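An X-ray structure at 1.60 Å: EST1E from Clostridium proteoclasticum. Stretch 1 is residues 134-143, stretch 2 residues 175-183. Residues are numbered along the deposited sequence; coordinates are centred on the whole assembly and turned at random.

Stretch 1, residues 134-143: AAMIPEIART
Stretch 2 (175-183) VAQTIRVED

Ala-134 to Ile-137 form a type I turn, closed by Ile-137 N to Ala-134 O (3.1 Å), that leads into a helix that carries Pro-138, Ala-141 and Arg-142. Stretch 2 enters as a helix from earlier in the chain, and Ala-176 to Ile-179 form a type I turn, then extended Ile-179 and Arg-180 (phi/psi -87/122 and -98/87) before a second helix. The backbones come closest at Pro-138 and Ala-176, CA to CA 4.9 Å; Ala-135 and Val-181 CA lie 7.0 Å apart.

Small and compact side chains permit this approach. The contact buries 515 Å² in all, with Pro-138, Ala-141, Ala-176, Ile-179 and Val-181 buried. Ala-141 CB meets Ala-176 CB at 4.1 Å, while Pro-138, its CB 3.1 Å from Ala-176 O, sets CG 3.6 Å from Val-181 CG2 (chi1 t) and 4.0 Å from Ile-179 CB.

Arg-142 (m, t, m, chi4 -85°) reaches the turn, where NH1 donates to Gln-177 O (2.8 Å) and Ile-179 O (2.9 Å), both near the guanidinium plane. One face remains for Arg-180 (m, m, m, chi4 -155°), stacked with planes at 9° and centres 3.7 Å apart despite like charge. Gln-177 (m, t, chi3 -21°) returns a bond from NE2 to Ala-141 O (3.1 Å).

One water donates to Glu-139 OE1 (2.6 Å) and Glu-182 OE2 (2.7 Å), bridging the two carboxylates; another accepts from Arg-142 NH2 and Val-181 N (both 2.9 Å).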

# COMPACT_ATOMS: atom_id res chain seq x y z
N ALA A 134 -3.28 -17.09 1.17
CA ALA A 134 -3.95 -16.72 -0.08
C ALA A 134 -3.00 -15.94 -0.97
O ALA A 134 -3.34 -14.83 -1.44
CB ALA A 134 -5.21 -15.88 0.22
N ALA A 135 -1.83 -16.53 -1.26
CA ALA A 135 -0.74 -15.80 -1.90
C ALA A 135 -0.99 -15.52 -3.38
O ALA A 135 -0.27 -14.71 -4.00
CB ALA A 135 0.52 -16.59 -1.78
N MET A 136 -1.98 -16.18 -3.97
CA MET A 136 -2.33 -15.90 -5.39
C MET A 136 -3.31 -14.72 -5.54
O MET A 136 -3.64 -14.36 -6.68
CB MET A 136 -2.90 -17.16 -6.09
CG MET A 136 -2.01 -18.36 -6.08
SD MET A 136 -0.53 -18.02 -6.97
CE MET A 136 -1.24 -17.72 -8.58
N ILE A 137 -3.80 -14.10 -4.44
CA ILE A 137 -4.79 -13.02 -4.63
C ILE A 137 -4.30 -11.99 -5.66
O ILE A 137 -5.08 -11.59 -6.51
CB ILE A 137 -5.24 -12.41 -3.28
CG1 ILE A 137 -6.30 -13.36 -2.66
CG2 ILE A 137 -5.78 -11.00 -3.50
CD1 ILE A 137 -6.70 -12.97 -1.29
N PRO A 138 -3.05 -11.47 -5.54
CA PRO A 138 -2.65 -10.39 -6.53
C PRO A 138 -2.61 -10.88 -7.95
O PRO A 138 -3.16 -10.15 -8.82
CB PRO A 138 -1.31 -9.87 -5.98
CG PRO A 138 -1.42 -10.25 -4.46
CD PRO A 138 -2.09 -11.60 -4.43
N GLU A 139 -2.05 -12.04 -8.18
CA GLU A 139 -1.91 -12.53 -9.59
C GLU A 139 -3.33 -12.76 -10.15
O GLU A 139 -3.69 -12.32 -11.25
CB GLU A 139 -1.04 -13.77 -9.68
CG GLU A 139 -1.13 -14.42 -11.03
CD GLU A 139 -0.22 -15.64 -11.22
OE1 GLU A 139 0.66 -15.97 -10.40
OE2 GLU A 139 -0.45 -16.30 -12.25
N ILE A 140 -4.19 -13.38 -9.34
CA ILE A 140 -5.52 -13.71 -9.80
C ILE A 140 -6.35 -12.46 -9.99
O ILE A 140 -7.10 -12.37 -10.93
CB ILE A 140 -6.15 -14.76 -8.90
CG1 ILE A 140 -5.36 -16.07 -8.94
CG2 ILE A 140 -7.60 -14.99 -9.19
CD1 ILE A 140 -5.09 -16.59 -10.32
N ALA A 141 -6.14 -11.42 -9.16
CA ALA A 141 -6.80 -10.15 -9.35
C ALA A 141 -6.42 -9.51 -10.68
O ALA A 141 -7.27 -8.87 -11.35
CB ALA A 141 -6.50 -9.21 -8.19
N ARG A 142 -5.18 -9.69 -11.06
CA ARG A 142 -4.68 -9.20 -12.35
C ARG A 142 -5.35 -9.87 -13.53
O ARG A 142 -5.50 -9.21 -14.61
CB ARG A 142 -3.14 -9.29 -12.45
CG ARG A 142 -2.42 -8.26 -11.56
CD ARG A 142 -0.96 -8.22 -11.80
NE ARG A 142 -0.23 -9.37 -11.25
CZ ARG A 142 0.21 -9.46 -10.00
NH1 ARG A 142 0.05 -8.47 -9.18
NH2 ARG A 142 0.91 -10.55 -9.63
N THR A 143 -5.83 -11.08 -13.30
CA THR A 143 -6.53 -11.88 -14.33
C THR A 143 -8.02 -11.68 -14.34
O THR A 143 -8.69 -12.17 -15.24
CB THR A 143 -6.31 -13.40 -14.18
OG1 THR A 143 -7.06 -13.91 -13.07
CG2 THR A 143 -4.91 -13.74 -14.07
N VAL A 175 -5.80 -2.15 -5.56
CA VAL A 175 -4.62 -2.29 -4.72
C VAL A 175 -3.97 -3.65 -4.91
O VAL A 175 -2.77 -3.78 -5.07
CB VAL A 175 -5.00 -2.07 -3.25
CG1 VAL A 175 -3.90 -2.51 -2.33
CG2 VAL A 175 -5.38 -0.60 -3.01
N ALA A 176 -4.75 -4.71 -4.86
CA ALA A 176 -4.21 -6.06 -4.94
C ALA A 176 -3.42 -6.28 -6.22
O ALA A 176 -2.38 -6.97 -6.24
CB ALA A 176 -5.32 -7.10 -4.85
N GLN A 177 -3.96 -5.76 -7.29
CA GLN A 177 -3.30 -5.94 -8.56
C GLN A 177 -1.84 -5.42 -8.58
O GLN A 177 -1.03 -5.86 -9.43
CB GLN A 177 -4.11 -5.22 -9.65
CG GLN A 177 -5.40 -5.90 -10.09
CD GLN A 177 -6.04 -5.17 -11.25
OE1 GLN A 177 -5.76 -4.01 -11.49
NE2 GLN A 177 -6.96 -5.86 -11.95
N THR A 178 -1.53 -4.46 -7.69
CA THR A 178 -0.19 -3.82 -7.73
C THR A 178 0.89 -4.69 -7.12
O THR A 178 2.08 -4.44 -7.24
CB THR A 178 -0.19 -2.51 -7.08
OG1 THR A 178 -0.21 -2.64 -5.64
CG2 THR A 178 -1.30 -1.59 -7.63
N ILE A 179 0.49 -5.66 -6.35
CA ILE A 179 1.41 -6.39 -5.46
C ILE A 179 2.07 -7.52 -6.17
O ILE A 179 1.43 -8.46 -6.66
CB ILE A 179 0.69 -6.88 -4.21
CG1 ILE A 179 0.23 -5.71 -3.38
CG2 ILE A 179 1.60 -7.72 -3.27
CD1 ILE A 179 -0.71 -6.00 -2.30
N ARG A 180 3.42 -7.48 -6.20
CA ARG A 180 4.21 -8.58 -6.78
C ARG A 180 4.72 -9.53 -5.68
O ARG A 180 5.77 -9.31 -5.13
CB ARG A 180 5.38 -7.99 -7.54
CG ARG A 180 5.00 -6.85 -8.49
CD ARG A 180 3.87 -7.14 -9.42
NE ARG A 180 4.11 -8.36 -10.18
CZ ARG A 180 3.57 -8.62 -11.36
NH1 ARG A 180 2.80 -7.73 -11.98
NH2 ARG A 180 3.85 -9.78 -11.93
N VAL A 181 3.90 -10.51 -5.33
CA VAL A 181 4.21 -11.41 -4.19
C VAL A 181 5.59 -12.00 -4.26
O VAL A 181 6.30 -12.10 -3.28
CB VAL A 181 3.10 -12.50 -4.02
CG1 VAL A 181 3.41 -13.41 -2.87
CG2 VAL A 181 1.75 -11.84 -3.80
N GLU A 182 5.96 -12.39 -5.47
CA GLU A 182 7.24 -13.05 -5.67
C GLU A 182 8.44 -12.24 -5.22
O GLU A 182 9.46 -12.81 -4.76
CB GLU A 182 7.37 -13.42 -7.16
CG GLU A 182 6.49 -14.53 -7.67
CD GLU A 182 5.00 -14.15 -7.92
OE1 GLU A 182 4.64 -12.91 -7.92
OE2 GLU A 182 4.20 -15.10 -8.13
N ASP A 183 8.34 -10.91 -5.30
CA ASP A 183 9.40 -9.99 -4.83
C ASP A 183 9.59 -10.16 -3.32
O ASP A 183 10.71 -10.17 -2.79
CB ASP A 183 9.09 -8.54 -5.12
CG ASP A 183 9.23 -8.18 -6.55
OD1 ASP A 183 9.61 -9.04 -7.38
OD2 ASP A 183 8.89 -7.02 -6.84
O HOH W 1 1.49 -15.13 -8.09
O HOH W 2 2.15 -11.75 -7.31